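Local coordinates for protein 6-aminohexanoate-cyclic-dimer hydrolase (Arthrobacter sp., PDB 3A2Q) that hydrolyses the cyclic dimer of 6-aminohexanoic acid, a by-product of nylon-6 manufacture, to the linear dimer, at residues 10-14 and 63-68; 24-29 and 54-60; 44-50 and 114-119; 90-95 and 327-331. The protein carries 1 engineered substitution. All coordinates share one frame; numbering follows the deposited sequence.

Contact 1: residues 10-14 and 63-68; sequences ATAQA and PFAGVP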
loop_
_atom_site.group_PDB
_atom_site.type_symbol
_atom_site.label_atom_id
_atom_site.label_comp_id
_atom_site.label_asym_id
_atom_site.label_seq_id
_atom_site.Cartn_x
_atom_site.Cartn_y
_atom_site.Cartn_z
ATOM N N ALA A 10 -14.652 -5.024 8.098
ATOM C CA ALA A 10 -15.603 -5.099 6.993
ATOM C C ALA A 10 -16.521 -6.315 7.070
ATOM O O ALA A 10 -17.712 -6.216 6.775
ATOM C CB ALA A 10 -14.860 -5.090 5.662
ATOM N N THR A 11 -15.968 -7.457 7.463
ATOM C CA THR A 11 -16.752 -8.677 7.567
ATOM C C THR A 11 -17.859 -8.529 8.612
ATOM O O THR A 11 -19.004 -8.910 8.370
ATOM C CB THR A 11 -15.863 -9.876 7.944
ATOM O OG1 THR A 11 -14.863 -10.061 6.934
ATOM C CG2 THR A 11 -16.699 -11.143 8.059
ATOM N N ALA A 12 -17.516 -7.971 9.769
ATOM C CA ALA A 12 -18.493 -7.781 10.835
ATOM C C ALA A 12 -19.525 -6.722 10.455
ATOM O O ALA A 12 -20.703 -6.854 10.782
ATOM C CB ALA A 12 -17.792 -7.395 12.131
ATOM N N GLN A 13 -19.084 -5.674 9.768
ATOM C CA GLN A 13 -19.995 -4.613 9.349
ATOM C C GLN A 13 -20.980 -5.108 8.304
ATOM O O GLN A 13 -22.126 -4.662 8.261
ATOM C CB GLN A 13 -19.220 -3.429 8.782
ATOM C CG GLN A 13 -18.532 -2.592 9.833
ATOM C CD GLN A 13 -17.906 -1.353 9.248
ATOM O OE1 GLN A 13 -18.492 -0.702 8.388
ATOM N NE2 GLN A 13 -16.712 -1.012 9.720
ATOM N N ALA A 14 -20.524 -6.023 7.455
ATOM C CA ALA A 14 -21.373 -6.583 6.416
ATOM C C ALA A 14 -22.443 -7.452 7.064
ATOM O O ALA A 14 -23.596 -7.453 6.637
ATOM C CB ALA A 14 -20.540 -7.408 5.446
ATOM N N PRO A 63 -21.568 -10.235 -0.724
ATOM C CA PRO A 63 -21.024 -10.542 0.607
ATOM C C PRO A 63 -20.663 -9.323 1.460
ATOM O O PRO A 63 -20.444 -9.450 2.660
ATOM C CB PRO A 63 -19.802 -11.409 0.295
ATOM C CG PRO A 63 -19.403 -10.967 -1.092
ATOM C CD PRO A 63 -20.728 -10.822 -1.784
ATOM N N PHE A 64 -20.587 -8.152 0.836
ATOM C CA PHE A 64 -20.255 -6.923 1.556
ATOM C C PHE A 64 -21.200 -5.785 1.182
ATOM O O PHE A 64 -20.822 -4.616 1.216
ATOM C CB PHE A 64 -18.808 -6.517 1.257
ATOM C CG PHE A 64 -17.790 -7.449 1.839
ATOM C CD1 PHE A 64 -17.426 -7.351 3.180
ATOM C CD2 PHE A 64 -17.224 -8.455 1.062
ATOM C CE1 PHE A 64 -16.514 -8.244 3.738
ATOM C CE2 PHE A 64 -16.314 -9.352 1.612
ATOM C CZ PHE A 64 -15.958 -9.246 2.953
ATOM N N ALA A 65 -22.436 -6.130 0.836
ATOM C CA ALA A 65 -23.421 -5.124 0.453
ATOM C C ALA A 65 -23.552 -4.024 1.508
ATOM O O ALA A 65 -23.828 -4.301 2.675
ATOM C CB ALA A 65 -24.776 -5.782 0.217
ATOM N N GLY A 66 -23.337 -2.778 1.089
ATOM C CA GLY A 66 -23.456 -1.651 2.000
ATOM C C GLY A 66 -22.193 -1.199 2.713
ATOM O O GLY A 66 -22.174 -0.125 3.316
ATOM N N VAL A 67 -21.133 -1.998 2.652
ATOM C CA VAL A 67 -19.892 -1.631 3.325
ATOM C C VAL A 67 -19.102 -0.607 2.526
ATOM O O VAL A 67 -18.804 -0.812 1.350
ATOM C CB VAL A 67 -18.997 -2.854 3.577
ATOM C CG1 VAL A 67 -17.761 -2.433 4.368
ATOM C CG2 VAL A 67 -19.774 -3.923 4.333
ATOM N N PRO A 68 -18.750 0.521 3.160
ATOM C CA PRO A 68 -17.991 1.577 2.488
ATOM C C PRO A 68 -16.508 1.246 2.374
ATOM O O PRO A 68 -15.965 0.504 3.195
ATOM C CB PRO A 68 -18.217 2.800 3.387
ATOM C CG PRO A 68 -19.400 2.425 4.251
ATOM C CD PRO A 68 -19.188 0.969 4.491
HETATM O O HOH W 1 -24.186 -6.527 3.784
#
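The type II beta turn from Phe64 to Val67, just ahead of strand 68-72, packs against the first turns of helix 10-19 through Ala10 and Ala14. The turn is closed by its own bond, Val67 N to Phe64 O at 3.0 Å, and both its end residues send side chains to the helix. The Phe64 ring brings its CD1-CE1 edge to the helix backbone: Ala10 O and Thr11 N lie near the ring plane, each 3.8 Å from CE1. Ala14 CB meets CD1 obliquely at 3.9 Å and sits 3.5 Å from Pro63 O. Val67 straddles the two alanines; with CG1 anti to the backbone N (chi1 -176°), that methyl reaches Ala10 CB while CG2 rests 3.7 Å from Ala14 CB. No direct hydrogen bond joins helix and turn. The ring also stacks on Phe112 and touches Ala224 of helix 219-229. An alanine in place of Phe64 would remove that edge and is likely to leave a gap beside Ala10 and Ala14. The arrangement is plain apolar packing of helix 10-19 on the beta turn that leads into strand 68-72 of the amidase sheet.

Contact 2: residues 24-29 and 54-60; sequences RTELLE and RRESELA
Arg24 and Ser57 meet where helix 24-42 and helix 50-59 run nearly antiparallel, the axes of the two short segments 10.2 Å apart at 151°. The extended Arg24 chain carries its guanidinium to the C-terminal end of the second helix, where NH1 donates to Ser57 O at 3.2 Å, close to the guanidinium plane and with an N-H...O angle of 158°. The same nitrogen lies 2.6 Å from Ala60 O, but the bond is bent and weak. The carbonyl of Ser57, in the last turn, and that of Ala60, just past the helix, thus face a positive charge, which would probably suit the negative end of the helix dipole. Ser57 OG turns into the gap between the helices and accepts a hydrogen bond from water 3, which also bonds Thr25 OG1. A second water lies between Ser57 OG and Arg24 O, but so close to OG that this bridge is doubtful. Beside these waters, Leu28 CD1 packs 3.5 Å from Ser57 CB. At the far end Arg54 grips Glu29 side-on, NE to OE2 at 2.9 Å and NH2 to OE1 at 3.1 Å. Both oxygens use their syn lone pairs, and the carboxylate and guanidinium planes are only 11° apart. The arrangement is an antiparallel helix pair bridged by a bidentate, side-on Arg-Glu salt bridge.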
loop_
_atom_site.group_PDB
_atom_site.type_symbol
_atom_site.label_atom_id
_atom_site.label_comp_id
_atom_site.label_asym_id
_atom_site.label_seq_id
_atom_site.Cartn_x
_atom_site.Cartn_y
_atom_site.Cartn_z
ATOM N N ARG A 24 -28.480 -0.207 5.762
ATOM C CA ARG A 24 -27.428 0.260 4.864
ATOM C C ARG A 24 -27.259 1.768 4.981
ATOM O O ARG A 24 -26.154 2.297 4.843
ATOM C CB ARG A 24 -27.764 -0.093 3.416
ATOM C CG ARG A 24 -27.974 -1.572 3.177
ATOM C CD ARG A 24 -28.245 -1.854 1.714
ATOM N NE ARG A 24 -28.397 -3.284 1.468
ATOM C CZ ARG A 24 -28.510 -3.826 0.261
ATOM N NH1 ARG A 24 -28.487 -3.055 -0.818
ATOM N NH2 ARG A 24 -28.643 -5.138 0.135
ATOM N N THR A 25 -28.369 2.453 5.232
ATOM C CA THR A 25 -28.365 3.901 5.366
ATOM C C THR A 25 -27.742 4.296 6.693
ATOM O O THR A 25 -27.007 5.279 6.772
ATOM C CB THR A 25 -29.790 4.468 5.313
ATOM O OG1 THR A 25 -30.486 3.903 4.199
ATOM C CG2 THR A 25 -29.748 5.980 5.165
ATOM N N GLU A 26 -28.047 3.530 7.734
ATOM C CA GLU A 26 -27.505 3.798 9.058
ATOM C C GLU A 26 -25.984 3.708 9.027
ATOM O O GLU A 26 -25.289 4.656 9.392
ATOM C CB GLU A 26 -28.066 2.800 10.074
ATOM C CG GLU A 26 -29.474 3.128 10.550
ATOM C CD GLU A 26 -30.017 2.103 11.530
ATOM O OE1 GLU A 26 -30.996 2.419 12.239
ATOM O OE2 GLU A 26 -29.471 0.981 11.584
ATOM N N LEU A 27 -25.475 2.565 8.576
ATOM C CA LEU A 27 -24.035 2.352 8.491
ATOM C C LEU A 27 -23.378 3.436 7.645
ATOM O O LEU A 27 -22.391 4.047 8.062
ATOM C CB LEU A 27 -23.741 0.974 7.887
ATOM C CG LEU A 27 -22.265 0.597 7.713
ATOM C CD1 LEU A 27 -21.561 0.616 9.060
ATOM C CD2 LEU A 27 -22.167 -0.779 7.075
ATOM N N LEU A 28 -23.938 3.679 6.463
ATOM C CA LEU A 28 -23.401 4.682 5.550
ATOM C C LEU A 28 -23.439 6.083 6.149
ATOM O O LEU A 28 -22.440 6.802 6.119
ATOM C CB LEU A 28 -24.187 4.681 4.236
ATOM C CG LEU A 28 -23.420 5.002 2.947
ATOM C CD1 LEU A 28 -24.422 5.238 1.827
ATOM C CD2 LEU A 28 -22.538 6.227 3.123
ATOM N N GLU A 29 -24.594 6.476 6.681
ATOM C CA GLU A 29 -24.737 7.801 7.276
ATOM C C GLU A 29 -23.903 7.936 8.543
ATOM O O GLU A 29 -23.376 9.009 8.837
ATOM C CB GLU A 29 -26.208 8.094 7.582
ATOM C CG GLU A 29 -27.083 8.220 6.346
ATOM C CD GLU A 29 -26.539 9.222 5.343
ATOM O OE1 GLU A 29 -25.999 10.261 5.772
ATOM O OE2 GLU A 29 -26.660 8.976 4.124
ATOM N N ARG A 54 -24.172 6.940 -1.637
ATOM C CA ARG A 54 -25.576 6.815 -1.276
ATOM C C ARG A 54 -26.399 6.120 -2.350
ATOM O O ARG A 54 -27.339 5.393 -2.035
ATOM C CB ARG A 54 -26.157 8.196 -0.964
ATOM C CG ARG A 54 -25.776 8.703 0.417
ATOM C CD ARG A 54 -26.006 10.197 0.557
ATOM N NE ARG A 54 -25.736 10.656 1.915
ATOM C CZ ARG A 54 -25.317 11.880 2.221
ATOM N NH1 ARG A 54 -25.116 12.772 1.260
ATOM N NH2 ARG A 54 -25.096 12.208 3.487
ATOM N N ARG A 55 -26.043 6.334 -3.615
ATOM C CA ARG A 55 -26.763 5.704 -4.719
ATOM C C ARG A 55 -26.413 4.221 -4.775
ATOM O O ARG A 55 -27.288 3.370 -4.924
ATOM C CB ARG A 55 -26.372 6.332 -6.057
ATOM C CG ARG A 55 -26.332 7.847 -6.095
ATOM C CD ARG A 55 -25.713 8.292 -7.416
ATOM N NE ARG A 55 -25.321 9.698 -7.419
ATOM C CZ ARG A 55 -24.616 10.269 -8.390
ATOM N NH1 ARG A 55 -24.226 9.553 -9.438
ATOM N NH2 ARG A 55 -24.295 11.555 -8.315
ATOM N N GLU A 56 -25.122 3.918 -4.665
ATOM C CA GLU A 56 -24.657 2.538 -4.723
ATOM C C GLU A 56 -25.171 1.713 -3.553
ATOM O O GLU A 56 -25.427 0.521 -3.697
ATOM C CB GLU A 56 -23.122 2.485 -4.747
ATOM C CG GLU A 56 -22.483 3.367 -5.805
ATOM C CD GLU A 56 -20.983 3.155 -5.919
ATOM O OE1 GLU A 56 -20.344 2.817 -4.898
ATOM O OE2 GLU A 56 -20.439 3.338 -7.025
ATOM N N SER A 57 -25.324 2.345 -2.395
ATOM C CA SER A 57 -25.799 1.635 -1.213
ATOM C C SER A 57 -27.189 1.043 -1.413
ATOM O O SER A 57 -27.471 -0.071 -0.967
ATOM C CB SER A 57 -25.813 2.564 -0.002
ATOM O OG SER A 57 -26.268 1.870 1.147
ATOM N N GLU A 58 -28.056 1.791 -2.082
ATOM C CA GLU A 58 -29.414 1.325 -2.327
ATOM C C GLU A 58 -29.417 0.123 -3.268
ATOM O O GLU A 58 -30.232 -0.786 -3.125
ATOM C CB GLU A 58 -30.257 2.456 -2.927
ATOM C CG GLU A 58 -30.280 3.727 -2.087
ATOM C CD GLU A 58 -31.126 4.831 -2.705
ATOM O OE1 GLU A 58 -30.878 5.198 -3.875
ATOM O OE2 GLU A 58 -32.038 5.333 -2.017
ATOM N N LEU A 59 -28.486 0.119 -4.216
ATOM C CA LEU A 59 -28.386 -0.951 -5.203
ATOM C C LEU A 59 -27.414 -2.076 -4.831
ATOM O O LEU A 59 -27.513 -3.184 -5.356
ATOM C CB LEU A 59 -27.976 -0.348 -6.550
ATOM C CG LEU A 59 -28.838 0.820 -7.039
ATOM C CD1 LEU A 59 -28.181 1.490 -8.234
ATOM C CD2 LEU A 59 -30.229 0.313 -7.396
ATOM N N ALA A 60 -26.485 -1.789 -3.923
ATOM C CA ALA A 60 -25.477 -2.761 -3.502
ATOM C C ALA A 60 -26.015 -4.154 -3.190
ATOM O O ALA A 60 -27.092 -4.300 -2.620
ATOM C CB ALA A 60 -24.713 -2.224 -2.296
HETATM O O HOH W 2 -24.547 1.537 2.970
HETATM O O HOH W 3 -28.604 3.223 1.799
#

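Contact 3: residues 44-50 and 114-119; sequences AVIIPLF and LLGKTN
Leu114 meets Leu49 at the start of this strand pairing, its CG 3.6 Å from Leu49 CD1 as the two side chains cross obliquely. Leu115 turns its side chain the other way, where CD1 touches Phe50 CD1 at the ring edge, 3.7 Å off; its carbonyl O accepts from Leu49 N at the N-cap of helix 50-59. Gly116 pairs with Pro48, and its CA lies 3.2 Å from Ile47 O: a CB built here would clash with that oxygen. Lys117 lies opposite a classic beta bulge, Ile46 and Ile47, in strand 45-48, an outermost strand of the mixed amidase sheet. Its N donates to Ile47 O at 2.9 Å, while its O receives Ile46 N at 3.0 Å and, more weakly, Ile47 N. The Lys117 chain runs alongside Ile47 before NZ goes on to Asp73 and Ile82 O. Thr118 pairs with Val45 and sends OG1 to Ser154. Asn119 N donates almost straight to Ala44 O. Ile46 CG1 stands between backbone N and carbonyl carbon (chi1 53°), which brings CD1 to Asn119 CA and OD1, while CG2 rests 3.5 Å from Asn119 CB; the two side chains cross at about a right angle. With an alanine here CG1, CG2 and CD1 go, and the Asn119 side chain, whose ND2 bonds Thr137, would probably lose its apolar cover on that flank.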
loop_
_atom_site.group_PDB
_atom_site.type_symbol
_atom_site.label_atom_id
_atom_site.label_comp_id
_atom_site.label_asym_id
_atom_site.label_seq_id
_atom_site.Cartn_x
_atom_site.Cartn_y
_atom_site.Cartn_z
ATOM N N ALA A 44 -7.230 12.958 5.235
ATOM C CA ALA A 44 -7.047 11.643 4.621
ATOM C C ALA A 44 -7.889 11.507 3.351
ATOM O O ALA A 44 -7.366 11.185 2.282
ATOM C CB ALA A 44 -7.420 10.556 5.617
ATOM N N VAL A 45 -9.195 11.731 3.484
ATOM C CA VAL A 45 -10.110 11.669 2.347
ATOM C C VAL A 45 -10.092 13.053 1.708
ATOM O O VAL A 45 -10.547 14.022 2.315
ATOM C CB VAL A 45 -11.552 11.350 2.793
ATOM C CG1 VAL A 45 -12.486 11.377 1.588
ATOM C CG2 VAL A 45 -11.604 9.995 3.460
ATOM N N ILE A 46 -9.556 13.157 0.496
ATOM C CA ILE A 46 -9.484 14.452 -0.174
ATOM C C ILE A 46 -10.635 14.712 -1.130
ATOM O O ILE A 46 -10.907 15.860 -1.480
ATOM C CB ILE A 46 -8.169 14.621 -0.962
ATOM C CG1 ILE A 46 -7.963 13.435 -1.903
ATOM C CG2 ILE A 46 -7.005 14.773 -0.003
ATOM C CD1 ILE A 46 -6.789 13.604 -2.831
ATOM N N ILE A 47 -11.308 13.648 -1.548
ATOM C CA ILE A 47 -12.424 13.769 -2.472
ATOM C C ILE A 47 -13.587 12.918 -2.003
ATOM O O ILE A 47 -13.692 11.747 -2.368
ATOM C CB ILE A 47 -12.038 13.304 -3.894
ATOM C CG1 ILE A 47 -10.826 14.086 -4.397
ATOM C CG2 ILE A 47 -13.220 13.491 -4.834
ATOM C CD1 ILE A 47 -10.205 13.515 -5.662
ATOM N N PRO A 48 -14.474 13.490 -1.172
ATOM C CA PRO A 48 -15.625 12.733 -0.680
ATOM C C PRO A 48 -16.583 12.425 -1.824
ATOM O O PRO A 48 -16.734 13.227 -2.743
ATOM C CB PRO A 48 -16.247 13.673 0.356
ATOM C CG PRO A 48 -15.842 15.029 -0.124
ATOM C CD PRO A 48 -14.419 14.826 -0.555
ATOM N N LEU A 49 -17.209 11.257 -1.768
ATOM C CA LEU A 49 -18.164 10.831 -2.786
ATOM C C LEU A 49 -19.394 10.292 -2.072
ATOM O O LEU A 49 -19.856 9.183 -2.354
ATOM C CB LEU A 49 -17.556 9.730 -3.659
ATOM C CG LEU A 49 -16.281 10.077 -4.428
ATOM C CD1 LEU A 49 -15.731 8.825 -5.091
ATOM C CD2 LEU A 49 -16.577 11.151 -5.459
ATOM N N PHE A 50 -19.928 11.086 -1.149
ATOM C CA PHE A 50 -21.093 10.675 -0.375
ATOM C C PHE A 50 -22.350 10.413 -1.206
ATOM O O PHE A 50 -23.115 9.499 -0.901
ATOM C CB PHE A 50 -21.392 11.711 0.712
ATOM C CG PHE A 50 -20.209 12.034 1.584
ATOM C CD1 PHE A 50 -19.362 11.023 2.034
ATOM C CD2 PHE A 50 -19.950 13.345 1.970
ATOM C CE1 PHE A 50 -18.274 11.318 2.858
ATOM C CE2 PHE A 50 -18.868 13.649 2.793
ATOM C CZ PHE A 50 -18.028 12.632 3.239
ATOM N N LEU A 114 -18.434 3.031 -2.917
ATOM C CA LEU A 114 -17.327 3.975 -3.024
ATOM C C LEU A 114 -17.621 5.250 -2.242
ATOM O O LEU A 114 -18.406 6.092 -2.680
ATOM C CB LEU A 114 -17.056 4.313 -4.492
ATOM C CG LEU A 114 -15.866 5.235 -4.746
ATOM C CD1 LEU A 114 -14.639 4.686 -4.029
ATOM C CD2 LEU A 114 -15.611 5.353 -6.244
ATOM N N LEU A 115 -16.973 5.386 -1.088
ATOM C CA LEU A 115 -17.167 6.536 -0.209
ATOM C C LEU A 115 -16.371 7.775 -0.601
ATOM O O LEU A 115 -16.783 8.896 -0.308
ATOM C CB LEU A 115 -16.818 6.148 1.233
ATOM C CG LEU A 115 -17.148 7.165 2.326
ATOM C CD1 LEU A 115 -18.660 7.385 2.372
ATOM C CD2 LEU A 115 -16.645 6.653 3.672
ATOM N N GLY A 116 -15.231 7.579 -1.252
ATOM C CA GLY A 116 -14.415 8.711 -1.652
ATOM C C GLY A 116 -12.989 8.326 -2.001
ATOM O O GLY A 116 -12.646 7.143 -2.015
ATOM N N LYS A 117 -12.161 9.325 -2.288
ATOM C CA LYS A 117 -10.766 9.090 -2.641
ATOM C C LYS A 117 -9.803 9.605 -1.572
ATOM O O LYS A 117 -10.086 10.592 -0.891
ATOM C CB LYS A 117 -10.439 9.751 -3.977
ATOM C CG LYS A 117 -11.195 9.185 -5.164
ATOM C CD LYS A 117 -10.616 9.757 -6.438
ATOM C CE LYS A 117 -11.123 9.052 -7.675
ATOM N NZ LYS A 117 -10.309 9.482 -8.848
ATOM N N THR A 118 -8.658 8.939 -1.445
ATOM C CA THR A 118 -7.657 9.308 -0.448
ATOM C C THR A 118 -6.426 10.009 -1.004
ATOM O O THR A 118 -6.039 9.810 -2.157
ATOM C CB THR A 118 -7.199 8.078 0.326
ATOM O OG1 THR A 118 -6.796 7.065 -0.604
ATOM C CG2 THR A 118 -8.328 7.560 1.199
ATOM N N ASN A 119 -5.791 10.805 -0.149
ATOM C CA ASN A 119 -4.617 11.579 -0.522
ATOM C C ASN A 119 -3.358 10.755 -0.796
ATOM O O ASN A 119 -3.188 9.657 -0.266
ATOM C CB ASN A 119 -4.345 12.632 0.560
ATOM C CG ASN A 119 -3.418 13.733 0.086
ATOM O OD1 ASN A 119 -3.355 14.040 -1.108
ATOM N ND2 ASN A 119 -2.709 14.353 1.023
#

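Contact 4: residues 90-95 and 327-331; sequences MKESGY and NGELI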
loop_
_atom_site.group_PDB
_atom_site.type_symbol
_atom_site.label_atom_id
_atom_site.label_comp_id
_atom_site.label_asym_id
_atom_site.label_seq_id
_atom_site.Cartn_x
_atom_site.Cartn_y
_atom_site.Cartn_z
ATOM N N MET A 90 -3.317 19.281 -12.589
ATOM C CA MET A 90 -4.485 18.439 -12.831
ATOM C C MET A 90 -5.646 18.784 -11.908
ATOM O O MET A 90 -6.805 18.696 -12.302
ATOM C CB MET A 90 -4.130 16.958 -12.660
ATOM C CG MET A 90 -3.203 16.404 -13.728
ATOM S SD MET A 90 -3.893 16.536 -15.392
ATOM C CE MET A 90 -5.244 15.394 -15.275
ATOM N N LYS A 91 -5.336 19.173 -10.676
ATOM C CA LYS A 91 -6.381 19.519 -9.724
ATOM C C LYS A 91 -7.167 20.733 -10.218
ATOM O O LYS A 91 -8.394 20.783 -10.120
ATOM C CB LYS A 91 -5.774 19.821 -8.353
ATOM C CG LYS A 91 -6.814 20.149 -7.301
ATOM C CD LYS A 91 -6.192 20.485 -5.958
ATOM C CE LYS A 91 -7.285 20.773 -4.941
ATOM N NZ LYS A 91 -6.742 21.150 -3.614
ATOM N N GLU A 92 -6.445 21.707 -10.756
ATOM C CA GLU A 92 -7.051 22.928 -11.264
ATOM C C GLU A 92 -7.911 22.675 -12.501
ATOM O O GLU A 92 -8.943 23.323 -12.692
ATOM C CB GLU A 92 -5.953 23.940 -11.591
ATOM C CG GLU A 92 -5.153 24.375 -10.377
ATOM C CD GLU A 92 -3.908 25.158 -10.743
ATOM O OE1 GLU A 92 -3.250 25.686 -9.821
ATOM O OE2 GLU A 92 -3.583 25.239 -11.949
ATOM N N SER A 93 -7.490 21.722 -13.327
ATOM C CA SER A 93 -8.208 21.390 -14.555
ATOM C C SER A 93 -9.602 20.834 -14.292
ATOM O O SER A 93 -10.465 20.871 -15.172
ATOM C CB SER A 93 -7.421 20.364 -15.370
ATOM O OG SER A 93 -7.572 19.066 -14.819
ATOM N N GLY A 94 -9.819 20.311 -13.090
ATOM C CA GLY A 94 -11.115 19.744 -12.760
ATOM C C GLY A 94 -11.391 18.468 -13.535
ATOM O O GLY A 94 -12.532 18.015 -13.617
ATOM N N TYR A 95 -10.341 17.886 -14.107
ATOM C CA TYR A 95 -10.465 16.654 -14.881
ATOM C C TYR A 95 -11.212 15.558 -14.127
ATOM O O TYR A 95 -11.043 15.392 -12.919
ATOM C CB TYR A 95 -9.075 16.136 -15.276
ATOM C CG TYR A 95 -9.087 14.748 -15.885
ATOM C CD1 TYR A 95 -9.683 14.514 -17.123
ATOM C CD2 TYR A 95 -8.536 13.661 -15.204
ATOM C CE1 TYR A 95 -9.734 13.234 -17.667
ATOM C CE2 TYR A 95 -8.584 12.372 -15.739
ATOM C CZ TYR A 95 -9.186 12.167 -16.970
ATOM O OH TYR A 95 -9.262 10.898 -17.501
ATOM N N ASN A 327 -0.925 12.526 -18.335
ATOM C CA ASN A 327 -1.898 13.383 -17.677
ATOM C C ASN A 327 -2.145 14.639 -18.510
ATOM O O ASN A 327 -3.261 15.143 -18.568
ATOM C CB ASN A 327 -1.426 13.728 -16.260
ATOM C CG ASN A 327 -1.861 12.689 -15.242
ATOM O OD1 ASN A 327 -3.016 12.671 -14.817
ATOM N ND2 ASN A 327 -0.944 11.807 -14.862
ATOM N N GLY A 328 -1.100 15.123 -19.171
ATOM C CA GLY A 328 -1.250 16.294 -20.012
ATOM C C GLY A 328 -2.269 16.010 -21.099
ATOM O O GLY A 328 -3.143 16.833 -21.380
ATOM N N GLU A 329 -2.165 14.833 -21.709
ATOM C CA GLU A 329 -3.090 14.444 -22.768
ATOM C C GLU A 329 -4.523 14.362 -22.265
ATOM O O GLU A 329 -5.460 14.668 -23.000
ATOM C CB GLU A 329 -2.691 13.096 -23.366
ATOM C CG GLU A 329 -1.358 13.098 -24.084
ATOM C CD GLU A 329 -1.079 11.775 -24.768
ATOM O OE1 GLU A 329 -1.879 11.383 -25.644
ATOM O OE2 GLU A 329 -0.067 11.122 -24.427
ATOM N N LEU A 330 -4.691 13.947 -21.015
ATOM C CA LEU A 330 -6.022 13.828 -20.429
ATOM C C LEU A 330 -6.784 15.147 -20.428
ATOM O O LEU A 330 -8.002 15.164 -20.589
ATOM C CB LEU A 330 -5.933 13.307 -18.995
ATOM C CG LEU A 330 -5.494 11.856 -18.807
ATOM C CD1 LEU A 330 -5.459 11.530 -17.326
ATOM C CD2 LEU A 330 -6.461 10.931 -19.527
ATOM N N ILE A 331 -6.070 16.250 -20.242
ATOM C CA ILE A 331 -6.718 17.554 -20.214
ATOM C C ILE A 331 -6.600 18.310 -21.534
ATOM O O ILE A 331 -7.262 19.328 -21.730
ATOM C CB ILE A 331 -6.155 18.423 -19.079
ATOM C CG1 ILE A 331 -4.649 18.603 -19.256
ATOM C CG2 ILE A 331 -6.471 17.779 -17.741
ATOM C CD1 ILE A 331 -4.040 19.597 -18.291
#
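The Tyr95 ring takes Leu330 over one face: Leu330 CB stands 4.1 Å from the ring centroid and 16° off the normal, a CH-pi contact displaced toward the rim. The two leucine methyls share the phenol end, CD1 3.6 Å from Tyr95 CE2 and CD2 3.5 Å from Tyr95 OH. The ring is carried there by a side chain with CG anti to the backbone N (chi1 171°), leading from the turn straight to helix 308-331. At the other flat group, the Asn327 amide, OD1 lies 3.5 Å from Met90 CE, while ND2 turns back to Glu323 O within its own helix. Met90 is bent at both chi2 and chi3, which folds the thioether round so that SD comes 3.5 Å from Asn327 O and the methyl lies 3.6 Å from Ile331 CG2. Ile331 CG2 gathers Met90, Ser93 OG, at 3.4 Å, and Tyr95 CB around it. Ser93 OG is engaged within its own segment. It donates to Met90 O at 2.7 Å and accepts from Tyr95 N, forming an ST turn as the chain leaves helix 88-93, past Gly94 with its positive phi. No hydrogen bond crosses the contact, so apolar and thioether packing join the parts. The C-terminal turn of helix 308-331 thereby lies against the end of helix 88-93 and its following turn, with Ile87 and Leu335 from adjoining loops against Asn327 and a backbone bond tying Tyr95 to Asn83.

Overall arrangement
Contacts 1, 2 and 3 form one continuous patch at one end of the sheet, whereas contact 4 stands apart. Contacts 1 and 2 have centres 11 Å apart and touch through Gln13 OE1 and Leu27 CD1, 3.4 Å apart. Contact 2 reaches contact 3 by a probable hydrogen bond, Glu56 OE1 to Leu114 N at 2.8 Å, and by Leu28 against Leu115. Pro68 CB and Leu115 CD2 join contacts 1 and 3. Contact 3 approaches the residues assigned to the charge relay by similarity: the Thr118 side chain is about 4 Å from that of Lys72, and Asn119 about 9 Å from Ser150. Contact 4, about 7 Å from contact 3 at the nearest atoms, approaches a bound 6-aminohexanoic acid, about 11 Å from the Asn327 side chain.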